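Local atomic coordinates of periplasmic solute binding protein (Pectobacterium atrosepticum, PDB entry 4RY1), a protein that probably binds a sugar or related solute in the periplasm and delivers it to an ABC-type transporter. Residues D139-A144 with S215-D220; T125-D128 with A133-K136; L172-S177 with F206-K211; A180-I185 with V202-G207; R236-I239 with G245-L248. All blocks are in the same frame, centred on the assembly; numbering follows the deposited sequence.

Contact 1. Residues D139-A144 with S215-D220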
# COMPACT_ATOMS: atom_id res chain seq x y z
N ASP A 139 22.16 -1.81 9.86
CA ASP A 139 22.94 -2.46 10.93
C ASP A 139 22.24 -2.52 12.23
O ASP A 139 22.25 -3.56 12.90
CB ASP A 139 24.23 -1.69 11.21
CG ASP A 139 25.26 -2.03 10.26
OD1 ASP A 139 25.01 -2.97 9.48
OD2 ASP A 139 26.32 -1.35 10.29
N GLU A 140 21.68 -1.38 12.63
CA GLU A 140 20.98 -1.30 13.89
C GLU A 140 19.76 -2.20 13.84
O GLU A 140 19.41 -2.78 14.85
CB GLU A 140 20.61 0.14 14.24
CG GLU A 140 21.86 1.01 14.42
CD GLU A 140 21.62 2.51 14.57
OE1 GLU A 140 20.46 2.99 14.47
OE2 GLU A 140 22.64 3.21 14.78
N LEU A 141 19.10 -2.30 12.69
CA LEU A 141 17.93 -3.17 12.59
C LEU A 141 18.33 -4.62 12.86
O LEU A 141 17.74 -5.28 13.71
CB LEU A 141 17.23 -3.02 11.24
CG LEU A 141 16.01 -3.95 11.09
CD1 LEU A 141 14.91 -3.60 12.10
CD2 LEU A 141 15.47 -3.89 9.67
N PHE A 142 19.35 -5.10 12.14
CA PHE A 142 19.81 -6.49 12.30
C PHE A 142 20.29 -6.75 13.71
O PHE A 142 20.04 -7.82 14.27
CB PHE A 142 20.90 -6.84 11.28
CG PHE A 142 20.40 -6.90 9.87
CD1 PHE A 142 19.42 -7.81 9.51
CD2 PHE A 142 20.89 -6.03 8.90
CE1 PHE A 142 18.94 -7.86 8.21
CE2 PHE A 142 20.41 -6.08 7.61
CZ PHE A 142 19.44 -6.99 7.26
N ALA A 143 20.97 -5.76 14.30
CA ALA A 143 21.52 -5.91 15.64
C ALA A 143 20.42 -5.94 16.73
O ALA A 143 20.61 -6.52 17.79
CB ALA A 143 22.54 -4.81 15.91
N ALA A 144 19.25 -5.34 16.46
CA ALA A 144 18.10 -5.38 17.39
C ALA A 144 17.53 -6.78 17.62
O ALA A 144 17.05 -7.08 18.72
CB ALA A 144 16.98 -4.49 16.90
N SER A 215 18.86 -13.30 11.89
CA SER A 215 19.09 -12.29 12.95
C SER A 215 17.93 -12.08 13.95
O SER A 215 18.04 -11.25 14.84
CB SER A 215 19.44 -10.91 12.35
OG SER A 215 20.59 -10.96 11.53
N HIS A 216 16.84 -12.83 13.79
CA HIS A 216 15.65 -12.67 14.64
C HIS A 216 15.03 -11.27 14.52
O HIS A 216 14.44 -10.76 15.47
CB HIS A 216 15.95 -13.02 16.12
CG HIS A 216 14.77 -13.55 16.89
ND1 HIS A 216 13.92 -12.76 17.63
CD2 HIS A 216 14.33 -14.82 17.05
CE1 HIS A 216 13.00 -13.51 18.20
NE2 HIS A 216 13.23 -14.77 17.87
N VAL A 217 15.14 -10.66 13.34
CA VAL A 217 14.44 -9.39 13.12
C VAL A 217 12.96 -9.63 12.82
O VAL A 217 12.10 -8.97 13.36
CB VAL A 217 15.08 -8.55 12.00
CG1 VAL A 217 14.29 -7.27 11.80
CG2 VAL A 217 16.50 -8.19 12.40
N ILE A 218 12.71 -10.59 11.94
CA ILE A 218 11.36 -11.02 11.61
C ILE A 218 11.22 -12.52 11.85
O ILE A 218 12.19 -13.25 11.76
CB ILE A 218 10.99 -10.74 10.13
CG1 ILE A 218 11.78 -11.63 9.17
CG2 ILE A 218 11.14 -9.25 9.80
CD1 ILE A 218 11.44 -11.40 7.71
N PRO A 219 10.00 -12.99 12.14
CA PRO A 219 9.78 -14.44 12.15
C PRO A 219 9.80 -15.02 10.75
O PRO A 219 9.55 -14.31 9.78
CB PRO A 219 8.38 -14.60 12.73
CG PRO A 219 8.03 -13.27 13.31
CD PRO A 219 8.75 -12.28 12.43
N ASP A 220 10.05 -16.32 10.67
CA ASP A 220 10.08 -17.01 9.39
C ASP A 220 8.70 -17.43 8.92
O ASP A 220 7.69 -17.17 9.59
CB ASP A 220 11.09 -18.18 9.44
CG ASP A 220 10.62 -19.36 10.26
OD1 ASP A 220 9.47 -19.36 10.74
OD2 ASP A 220 11.43 -20.28 10.43
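Ser215 OG is hydrogen-bonded to the backbone O of Lys211, in the last turn of helix 199-214, which ends just before the serine. The same hydroxyl packs against Phe142 of helix 138-152, 3.9 Å from Phe142 CD1. Its approach to the ring is oblique. Ser215 CB sits 3.7 Å from Phe142 O. Next comes His216, whose positive phi (61°) marks a Schellman motif at the end of helix 199-214. This turn brings Val217 up to helix 138-152, with CG1 on the Leu141 side chain and CG2 on the helix backbone. CG1 of Val217, anti to the backbone N (chi1 179°), reaches Leu141 CD1 at 3.7 Å, and the two side chains cross at about a right angle. CG2 of Val217 lies 3.4 Å from Leu141 O and 3.7 Å from Phe142 CA. It also meets the Phe142 ring at CD1, 4.1 Å away. Lys211 makes a cation-pi contact with the same ring. No hydrogen bond joins the two segments. The serine hydroxyl is bonded back to the preceding helix, so the loop is held to helix 138-152 by close fit and dispersion.

Contact 2. Residues T125-D128 with A133-K136. With GOL (glycerol), chain D.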
# COMPACT_ATOMS: atom_id res chain seq x y z
N THR A 125 6.30 0.19 23.56
CA THR A 125 6.42 -0.54 24.83
C THR A 125 7.41 -1.69 24.69
O THR A 125 8.32 -1.88 25.49
CB THR A 125 5.05 -1.05 25.30
OG1 THR A 125 4.15 0.06 25.37
CG2 THR A 125 5.13 -1.72 26.67
N THR A 126 7.24 -2.46 23.63
CA THR A 126 8.13 -3.59 23.38
C THR A 126 9.61 -3.20 23.15
O THR A 126 10.51 -3.80 23.72
CB THR A 126 7.63 -4.44 22.21
OG1 THR A 126 6.24 -4.72 22.41
CG2 THR A 126 8.41 -5.73 22.14
N TRP A 127 9.85 -2.21 22.29
CA TRP A 127 11.21 -1.72 22.04
C TRP A 127 11.88 -1.21 23.34
O TRP A 127 13.06 -1.49 23.60
CB TRP A 127 11.20 -0.62 20.96
CG TRP A 127 11.06 -1.20 19.56
CD1 TRP A 127 9.89 -1.63 18.94
CD2 TRP A 127 12.13 -1.48 18.63
NE1 TRP A 127 10.18 -2.11 17.69
CE2 TRP A 127 11.53 -2.04 17.47
CE3 TRP A 127 13.52 -1.30 18.65
CZ2 TRP A 127 12.27 -2.43 16.37
CZ3 TRP A 127 14.26 -1.70 17.53
CH2 TRP A 127 13.62 -2.26 16.40
N ASP A 128 11.12 -0.47 24.13
CA ASP A 128 11.56 0.05 25.44
C ASP A 128 11.88 -1.11 26.41
O ASP A 128 12.90 -1.09 27.10
CB ASP A 128 10.51 1.00 26.06
CG ASP A 128 10.48 2.37 25.40
OD1 ASP A 128 11.38 2.68 24.59
OD2 ASP A 128 9.55 3.14 25.71
N ALA A 133 16.83 1.21 20.98
CA ALA A 133 16.35 2.38 20.27
C ALA A 133 15.88 2.00 18.87
O ALA A 133 16.41 1.08 18.25
CB ALA A 133 17.44 3.43 20.19
N TYR A 134 14.92 2.76 18.35
CA TYR A 134 14.47 2.50 16.99
C TYR A 134 15.67 2.68 16.05
O TYR A 134 16.44 3.63 16.20
CB TYR A 134 13.35 3.45 16.53
CG TYR A 134 12.04 3.42 17.29
CD1 TYR A 134 11.57 2.26 17.90
CD2 TYR A 134 11.26 4.56 17.37
CE1 TYR A 134 10.36 2.25 18.58
CE2 TYR A 134 10.05 4.56 18.04
CZ TYR A 134 9.61 3.41 18.66
OH TYR A 134 8.41 3.42 19.33
N PRO A 135 15.83 1.76 15.08
CA PRO A 135 17.03 1.77 14.25
C PRO A 135 17.03 2.86 13.17
O PRO A 135 16.02 3.14 12.54
CB PRO A 135 17.05 0.37 13.64
CG PRO A 135 15.61 -0.02 13.57
CD PRO A 135 14.97 0.61 14.77
N LYS A 136 18.18 3.47 12.99
CA LYS A 136 18.38 4.46 11.92
C LYS A 136 19.10 3.86 10.68
O LYS A 136 19.00 4.41 9.57
CB LYS A 136 19.08 5.72 12.50
CG LYS A 136 18.13 6.57 13.35
CD LYS A 136 18.72 7.92 13.77
CE LYS A 136 19.06 7.96 15.25
NZ LYS A 136 19.96 9.09 15.58
C1 GOL D . 10.79 6.26 21.21
O1 GOL D . 9.57 6.32 21.94
C2 GOL D . 11.83 5.41 21.94
O2 GOL D . 11.30 4.88 23.16
C3 GOL D . 12.30 4.30 21.02
O3 GOL D . 13.55 4.73 20.43
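Trp127 and Ala133 bring the two backbones nearest to each other, with CA atoms 6.8 Å apart. Trp127 lies on the short helix 124-130. Residues 133-135 come back past it in an extended course with polyproline-like backbone angles. The indole is the shared surface. Tyr134 sends the edge of its ring onto the face of the five-membered ring in a T-shaped stack, with centroids 5.1 Å apart and planes at 82°. Tyr134 CE1 leads, 3.7 Å from Trp127 CG. The six-membered end of the indole is met obliquely by two other groups. Trp127 CH2 is 3.6 Å from Pro135 CD, and Trp127 CZ3 is 3.6 Å from Ala133 O. Polar ends point elsewhere: Trp127 NE1 donates to Ala244 O, and Tyr134 OH is hydrogen-bonded to Glu267. A glycerol, probably from the crystallisation liquor, bridges the segments. Its O2 donates to Asp128 OD1 at 2.6 Å, and its O3 accepts from Tyr134 N with an angle of 166° at the hydrogen. Glycerol C3 rests over the centre of the Tyr134 ring, 3.5 Å above the plane. Asp128 OD2 also pairs with Lys124, which binds the glycerol as well. Here a short loop joins two successive helices. A tryptophan of helix 124-130 is clasped by the aromatic and proline residues of the loop that leads into helix 138-152, within the periplasmic solute-binding protein fold.

Contact 3. Residues L172-S177 with F206-K211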
# COMPACT_ATOMS: atom_id res chain seq x y z
N LEU A 172 9.47 -7.80 0.47
CA LEU A 172 10.01 -7.57 -0.89
C LEU A 172 10.26 -6.09 -1.10
O LEU A 172 11.27 -5.68 -1.66
CB LEU A 172 9.05 -8.08 -1.96
CG LEU A 172 9.47 -7.82 -3.40
CD1 LEU A 172 10.74 -8.58 -3.71
CD2 LEU A 172 8.35 -8.24 -4.34
N THR A 173 9.31 -5.28 -0.65
CA THR A 173 9.39 -3.84 -0.85
C THR A 173 10.47 -3.24 0.04
O THR A 173 11.18 -2.33 -0.35
CB THR A 173 8.02 -3.18 -0.57
OG1 THR A 173 7.05 -3.80 -1.42
CG2 THR A 173 8.08 -1.71 -0.85
N LEU A 174 10.59 -3.76 1.26
CA LEU A 174 11.66 -3.35 2.17
C LEU A 174 13.05 -3.61 1.53
O LEU A 174 13.94 -2.76 1.55
CB LEU A 174 11.55 -4.08 3.50
CG LEU A 174 12.46 -3.60 4.64
CD1 LEU A 174 12.07 -2.22 5.13
CD2 LEU A 174 12.45 -4.59 5.80
N GLY A 175 13.18 -4.80 0.95
CA GLY A 175 14.38 -5.20 0.22
C GLY A 175 14.62 -4.27 -0.97
O GLY A 175 15.74 -3.83 -1.21
N ARG A 176 13.56 -4.00 -1.72
CA ARG A 176 13.64 -3.05 -2.85
C ARG A 176 14.16 -1.69 -2.40
O ARG A 176 14.98 -1.06 -3.10
CB ARG A 176 12.28 -2.88 -3.51
CG ARG A 176 12.34 -1.95 -4.71
CD ARG A 176 11.35 -0.83 -4.59
NE ARG A 176 11.47 0.20 -5.61
CZ ARG A 176 11.64 1.49 -5.35
NH1 ARG A 176 11.63 1.92 -4.10
NH2 ARG A 176 11.75 2.36 -6.35
N SER A 177 13.69 -1.21 -1.24
CA SER A 177 14.10 0.09 -0.72
C SER A 177 15.60 0.05 -0.37
O SER A 177 16.37 0.96 -0.73
CB SER A 177 13.23 0.48 0.50
OG SER A 177 13.46 1.79 0.94
N PHE A 206 17.54 -12.02 -1.81
CA PHE A 206 17.22 -13.19 -0.98
C PHE A 206 18.11 -13.30 0.25
O PHE A 206 17.66 -13.68 1.33
CB PHE A 206 17.18 -14.48 -1.79
CG PHE A 206 15.93 -14.65 -2.59
CD1 PHE A 206 14.78 -15.19 -2.02
CD2 PHE A 206 15.86 -14.17 -3.89
CE1 PHE A 206 13.62 -15.32 -2.77
CE2 PHE A 206 14.70 -14.28 -4.63
CZ PHE A 206 13.58 -14.86 -4.08
N GLY A 207 19.38 -12.92 0.10
CA GLY A 207 20.28 -12.88 1.26
C GLY A 207 19.82 -11.92 2.35
O GLY A 207 19.99 -12.17 3.53
N PHE A 208 19.25 -10.80 1.93
CA PHE A 208 18.71 -9.77 2.83
C PHE A 208 17.55 -10.36 3.66
O PHE A 208 17.50 -10.20 4.89
CB PHE A 208 18.28 -8.58 1.98
CG PHE A 208 17.57 -7.48 2.74
CD1 PHE A 208 18.28 -6.47 3.37
CD2 PHE A 208 16.18 -7.43 2.78
CE1 PHE A 208 17.63 -5.45 4.04
CE2 PHE A 208 15.53 -6.41 3.45
CZ PHE A 208 16.24 -5.42 4.08
N TYR A 209 16.65 -11.08 2.99
CA TYR A 209 15.60 -11.83 3.68
C TYR A 209 16.16 -12.85 4.70
O TYR A 209 15.77 -12.89 5.87
CB TYR A 209 14.67 -12.55 2.69
CG TYR A 209 13.63 -13.34 3.44
CD1 TYR A 209 12.51 -12.72 3.96
CD2 TYR A 209 13.79 -14.70 3.67
CE1 TYR A 209 11.56 -13.43 4.68
CE2 TYR A 209 12.86 -15.41 4.39
CZ TYR A 209 11.74 -14.78 4.88
OH TYR A 209 10.82 -15.50 5.61
N LYS A 210 17.13 -13.64 4.24
CA LYS A 210 17.70 -14.70 5.06
C LYS A 210 18.33 -14.06 6.29
O LYS A 210 18.21 -14.56 7.41
CB LYS A 210 18.69 -15.50 4.23
CG LYS A 210 19.08 -16.85 4.81
CD LYS A 210 20.36 -17.39 4.18
CE LYS A 210 20.67 -18.81 4.63
NZ LYS A 210 21.08 -18.93 6.07
N LYS A 211 18.97 -12.91 6.10
CA LYS A 211 19.55 -12.18 7.23
C LYS A 211 18.52 -11.69 8.23
O LYS A 211 18.74 -11.73 9.42
CB LYS A 211 20.42 -11.00 6.76
CG LYS A 211 21.30 -10.49 7.90
CD LYS A 211 22.34 -9.50 7.40
CE LYS A 211 23.27 -9.07 8.53
NZ LYS A 211 24.25 -8.07 8.06
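Gly175 of helix 169-183 and Phe208 of helix 199-214 are the points of nearest backbone approach, with CA atoms 6.8 Å apart. This is a buried helix-helix contact in one lobe of the periplasmic solute-binding protein fold. It is made by an aromatic ring set against a glycine. Phe208 carries it alone on its side. The ring projects toward helix 169-183, with CG anti to the backbone N (chi1 174°), and its CD2-CE2 side reaches the glycine backbone. Phe208 CE2 is 3.6 Å from Gly175 CA. The ring lies directly against the main chain at Gly175. It is tilted, so the helix meets neither its face nor its edge squarely. Leu174 adds an apolar touch beside the glycine, its CG 4.2 Å from Phe208 CZ. No hydrogen bond crosses between the segments, and the contact is van der Waals packing of a ring on backbone and leucine. Around it, Phe208 is stacked with Tyr178, one turn further along helix 169-183. Leu174 also touches Tyr247 of strand 245-249, while Phe206 and Tyr209 pack on helix 371-385. Helix 371-385 and strand 245-249 thus flank the pair. The ring also passes close to the glycine amide: Phe208 CE2 lies 3.8 Å from Gly175 N.

Contact 4. Residues A180-I185 with V202-G207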
# COMPACT_ATOMS: atom_id res chain seq x y z
N ALA A 180 17.57 0.07 -3.57
CA ALA A 180 17.53 1.40 -4.20
C ALA A 180 18.55 2.33 -3.53
O ALA A 180 19.24 3.10 -4.19
CB ALA A 180 16.15 2.00 -4.14
N GLN A 181 18.61 2.25 -2.21
CA GLN A 181 19.61 3.00 -1.43
C GLN A 181 21.03 2.62 -1.80
O GLN A 181 21.90 3.48 -1.94
CB GLN A 181 19.42 2.75 0.05
CG GLN A 181 18.14 3.35 0.58
CD GLN A 181 17.94 3.04 2.04
OE1 GLN A 181 18.77 2.39 2.67
NE2 GLN A 181 16.84 3.50 2.59
N LYS A 182 21.23 1.32 -1.95
CA LYS A 182 22.58 0.78 -2.21
C LYS A 182 23.09 1.04 -3.61
O LYS A 182 24.25 1.40 -3.83
CB LYS A 182 22.61 -0.73 -1.99
CG LYS A 182 23.99 -1.33 -2.20
CD LYS A 182 24.17 -2.60 -1.40
CE LYS A 182 25.64 -2.94 -1.29
NZ LYS A 182 25.85 -4.40 -1.43
N TYR A 183 22.21 0.83 -4.57
CA TYR A 183 22.55 0.83 -5.98
C TYR A 183 21.89 1.92 -6.83
O TYR A 183 22.29 2.13 -7.97
CB TYR A 183 22.21 -0.51 -6.60
CG TYR A 183 22.98 -1.68 -6.03
CD1 TYR A 183 24.33 -1.84 -6.32
CD2 TYR A 183 22.36 -2.62 -5.22
CE1 TYR A 183 25.04 -2.90 -5.82
CE2 TYR A 183 23.06 -3.69 -4.71
CZ TYR A 183 24.41 -3.82 -5.02
OH TYR A 183 25.15 -4.86 -4.53
N GLY A 184 20.85 2.58 -6.31
CA GLY A 184 20.16 3.62 -7.08
C GLY A 184 19.40 3.10 -8.29
O GLY A 184 19.18 3.85 -9.25
N ILE A 185 19.00 1.83 -8.25
CA ILE A 185 18.19 1.23 -9.31
C ILE A 185 16.95 0.58 -8.70
O ILE A 185 16.92 0.26 -7.50
CB ILE A 185 18.96 0.22 -10.18
CG1 ILE A 185 19.34 -1.05 -9.42
CG2 ILE A 185 20.21 0.88 -10.75
CD1 ILE A 185 19.59 -2.24 -10.33
N VAL A 202 19.79 -10.29 -7.31
CA VAL A 202 18.66 -11.12 -6.87
C VAL A 202 19.12 -12.02 -5.71
O VAL A 202 18.42 -12.19 -4.73
CB VAL A 202 18.04 -11.94 -8.01
CG1 VAL A 202 16.92 -12.81 -7.48
CG2 VAL A 202 17.50 -10.99 -9.08
N ARG A 203 20.31 -12.59 -5.82
CA ARG A 203 20.88 -13.32 -4.66
C ARG A 203 21.03 -12.50 -3.39
O ARG A 203 20.76 -12.98 -2.28
CB ARG A 203 22.24 -13.89 -5.01
CG ARG A 203 22.10 -15.09 -5.89
CD ARG A 203 23.45 -15.47 -6.47
NE ARG A 203 23.30 -16.58 -7.39
CZ ARG A 203 24.31 -17.29 -7.87
NH1 ARG A 203 25.56 -17.00 -7.54
NH2 ARG A 203 24.07 -18.30 -8.70
N GLU A 204 21.49 -11.27 -3.56
CA GLU A 204 21.65 -10.32 -2.48
C GLU A 204 20.30 -10.00 -1.85
O GLU A 204 20.21 -9.85 -0.63
CB GLU A 204 22.34 -9.05 -3.01
CG GLU A 204 22.58 -7.98 -1.95
CD GLU A 204 23.44 -6.84 -2.45
OE1 GLU A 204 23.68 -6.76 -3.68
OE2 GLU A 204 23.81 -5.98 -1.62
N LEU A 205 19.26 -9.93 -2.68
CA LEU A 205 17.89 -9.65 -2.21
C LEU A 205 17.39 -10.79 -1.33
O LEU A 205 16.88 -10.56 -0.22
CB LEU A 205 16.94 -9.44 -3.40
CG LEU A 205 15.46 -9.30 -3.06
CD1 LEU A 205 15.18 -7.99 -2.33
CD2 LEU A 205 14.64 -9.42 -4.33
N PHE A 206 17.54 -12.02 -1.81
CA PHE A 206 17.22 -13.19 -0.98
C PHE A 206 18.11 -13.30 0.25
O PHE A 206 17.66 -13.68 1.33
CB PHE A 206 17.18 -14.48 -1.79
CG PHE A 206 15.93 -14.65 -2.59
CD1 PHE A 206 14.78 -15.19 -2.02
CD2 PHE A 206 15.86 -14.17 -3.89
CE1 PHE A 206 13.62 -15.32 -2.77
CE2 PHE A 206 14.70 -14.28 -4.63
CZ PHE A 206 13.58 -14.86 -4.08
N GLY A 207 19.38 -12.92 0.10
CA GLY A 207 20.28 -12.88 1.26
C GLY A 207 19.82 -11.92 2.35
O GLY A 207 19.99 -12.17 3.53
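Glu204 of helix 199-214 meets Lys182 and Tyr183 of helix 169-183 head-on, the side chains coming from opposite directions. The contact is an interhelical salt bridge near the surface. It spans two helices whose connection holds the short beta hairpin of strands 188-189 and 194-195. The backbones stay well apart here, with Lys182 CA and Glu204 CA separated by 11.1 Å, so long side chains must cover the distance. Glu204 does so with an extended chain, CG anti to the backbone N (chi1 -179°). Its carboxylate then divides its two oxygens between the partners. Tyr183 OH donates to OE1 of Glu204 at 2.5 Å, a short bond made to the syn lone pair. The carboxylate lies at the edge of the tyrosine ring, near the ring plane, but the two planes are 88° apart. Lys182 NZ takes Glu204 OE2 at 2.6 Å. It too comes from the syn side, 22° out of the carboxylate plane. The ammonium also donates to the Tyr183 hydroxyl, closing a ring of three bonds in which each group touches the other two. The nearby ammonium probably stabilises the carboxylate anion and may polarise the phenol O-H. The lysine is also laid over the tyrosine beside it: Lys182 CG sits over the centre of the Tyr183 ring, 3.5 Å above its plane.

Contact 5. Residues R236-I239 with G245-L248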
# COMPACT_ATOMS: atom_id res chain seq x y z
N ARG A 236 -2.62 -12.79 17.94
CA ARG A 236 -2.27 -12.40 19.29
C ARG A 236 -0.88 -11.77 19.36
O ARG A 236 -0.71 -10.80 20.09
CB ARG A 236 -2.35 -13.60 20.25
N PRO A 237 0.11 -12.32 18.63
CA PRO A 237 1.41 -11.67 18.74
C PRO A 237 1.47 -10.21 18.29
O PRO A 237 2.31 -9.45 18.80
CB PRO A 237 2.32 -12.53 17.86
CG PRO A 237 1.72 -13.89 17.98
CD PRO A 237 0.23 -13.61 17.92
N TRP A 238 0.61 -9.79 17.37
CA TRP A 238 0.53 -8.36 17.02
C TRP A 238 -0.19 -7.58 18.11
O TRP A 238 0.29 -6.55 18.61
CB TRP A 238 -0.16 -8.15 15.66
CG TRP A 238 -0.39 -6.71 15.30
CD1 TRP A 238 -1.60 -6.10 15.09
CD2 TRP A 238 0.61 -5.70 15.11
NE1 TRP A 238 -1.41 -4.77 14.78
CE2 TRP A 238 -0.07 -4.50 14.78
CE3 TRP A 238 2.00 -5.69 15.18
CZ2 TRP A 238 0.61 -3.30 14.54
CZ3 TRP A 238 2.68 -4.51 14.95
CH2 TRP A 238 1.98 -3.33 14.63
N ILE A 239 -1.36 -8.09 18.49
CA ILE A 239 -2.20 -7.41 19.45
C ILE A 239 -1.44 -7.28 20.77
O ILE A 239 -1.49 -6.24 21.43
CB ILE A 239 -3.55 -8.14 19.62
CG1 ILE A 239 -4.39 -8.02 18.33
CG2 ILE A 239 -4.34 -7.59 20.81
CD1 ILE A 239 -5.66 -8.84 18.32
N GLY A 245 6.76 -4.31 15.30
CA GLY A 245 6.86 -3.40 14.18
C GLY A 245 6.14 -3.96 12.98
O GLY A 245 6.01 -5.17 12.84
N MET A 246 5.74 -3.05 12.09
CA MET A 246 5.28 -3.40 10.75
C MET A 246 5.74 -2.32 9.78
O MET A 246 5.80 -1.14 10.12
CB MET A 246 3.75 -3.52 10.69
CG MET A 246 3.19 -4.76 11.35
SD MET A 246 3.49 -6.38 10.57
CE MET A 246 2.93 -7.38 11.98
N TYR A 247 6.04 -2.75 8.56
CA TYR A 247 6.42 -1.87 7.46
C TYR A 247 5.19 -1.71 6.57
O TYR A 247 5.00 -2.46 5.63
CB TYR A 247 7.60 -2.46 6.68
CG TYR A 247 8.14 -1.67 5.52
CD1 TYR A 247 8.71 -0.42 5.70
CD2 TYR A 247 8.18 -2.23 4.25
CE1 TYR A 247 9.27 0.27 4.63
CE2 TYR A 247 8.74 -1.54 3.18
CZ TYR A 247 9.29 -0.30 3.38
OH TYR A 247 9.84 0.36 2.28
N LEU A 248 4.37 -0.71 6.88
CA LEU A 248 3.04 -0.57 6.28
C LEU A 248 2.98 0.61 5.35
O LEU A 248 3.64 1.62 5.56
CB LEU A 248 2.00 -0.32 7.37
CG LEU A 248 1.84 -1.41 8.41
CD1 LEU A 248 0.89 -0.95 9.51
CD2 LEU A 248 1.39 -2.72 7.78
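A Met-aromatic contact joins the one-turn helix 236-239 to strand 245-249, a member of the mixed sheet. Trp238 from the helix meets Met246 from the strand. Met246 CG sits over one face of the six-membered ring, 4.0 Å from the Trp238 ring centroid and 26° off the normal, a CH-pi contact. The nearest ring atom is Trp238 CZ3, 3.6 Å from Met246 CG. A bend at chi2 (-70°) folds the methionine chain back along the indole. This brings Met246 CE to 3.7 Å from Trp238 CE3. The sulfur stands further off and obliquely, with SD of Met246 5.2 Å from the centroid of the Trp238 six-membered ring. Gly245 O adds a looser touch, 4.0 Å from Trp238 CZ3. The indole N-H points to a different part of the fold, where Trp238 NE1 donates to Tyr256 O. That bond helps to set the ring's rotation while its other end meets the methionine. On the strand side, Met246 and Leu248 are hydrogen-bonded through their backbones to Ile121 and Ser119 of strand 107-123. The helix therefore packs on a paired strand, while Tyr247, between those two residues, touches helix 169-183.

Contact 2 comes first along the chain and closes a short loop between helix 124-130 and the segment leading into helix 138-152. Contact 1 then opens on that helix and closes a long loop at the end of helix 199-214. Contacts 3 and 4 nest inside this loop. Both pair helix 169-183 with helix 199-214, and the two end on the same part of helix 199-214, sharing Phe206 and Gly207. Contact 5 follows in series as a short closure from helix 236-239 to strand 245-249. None cross. Neighbours also touch: Pro135 meets Leu141 and Phe142 meets Phe208, joining loop and helices, and Tyr247 on Leu174 ties helix 169-183 to the sheet.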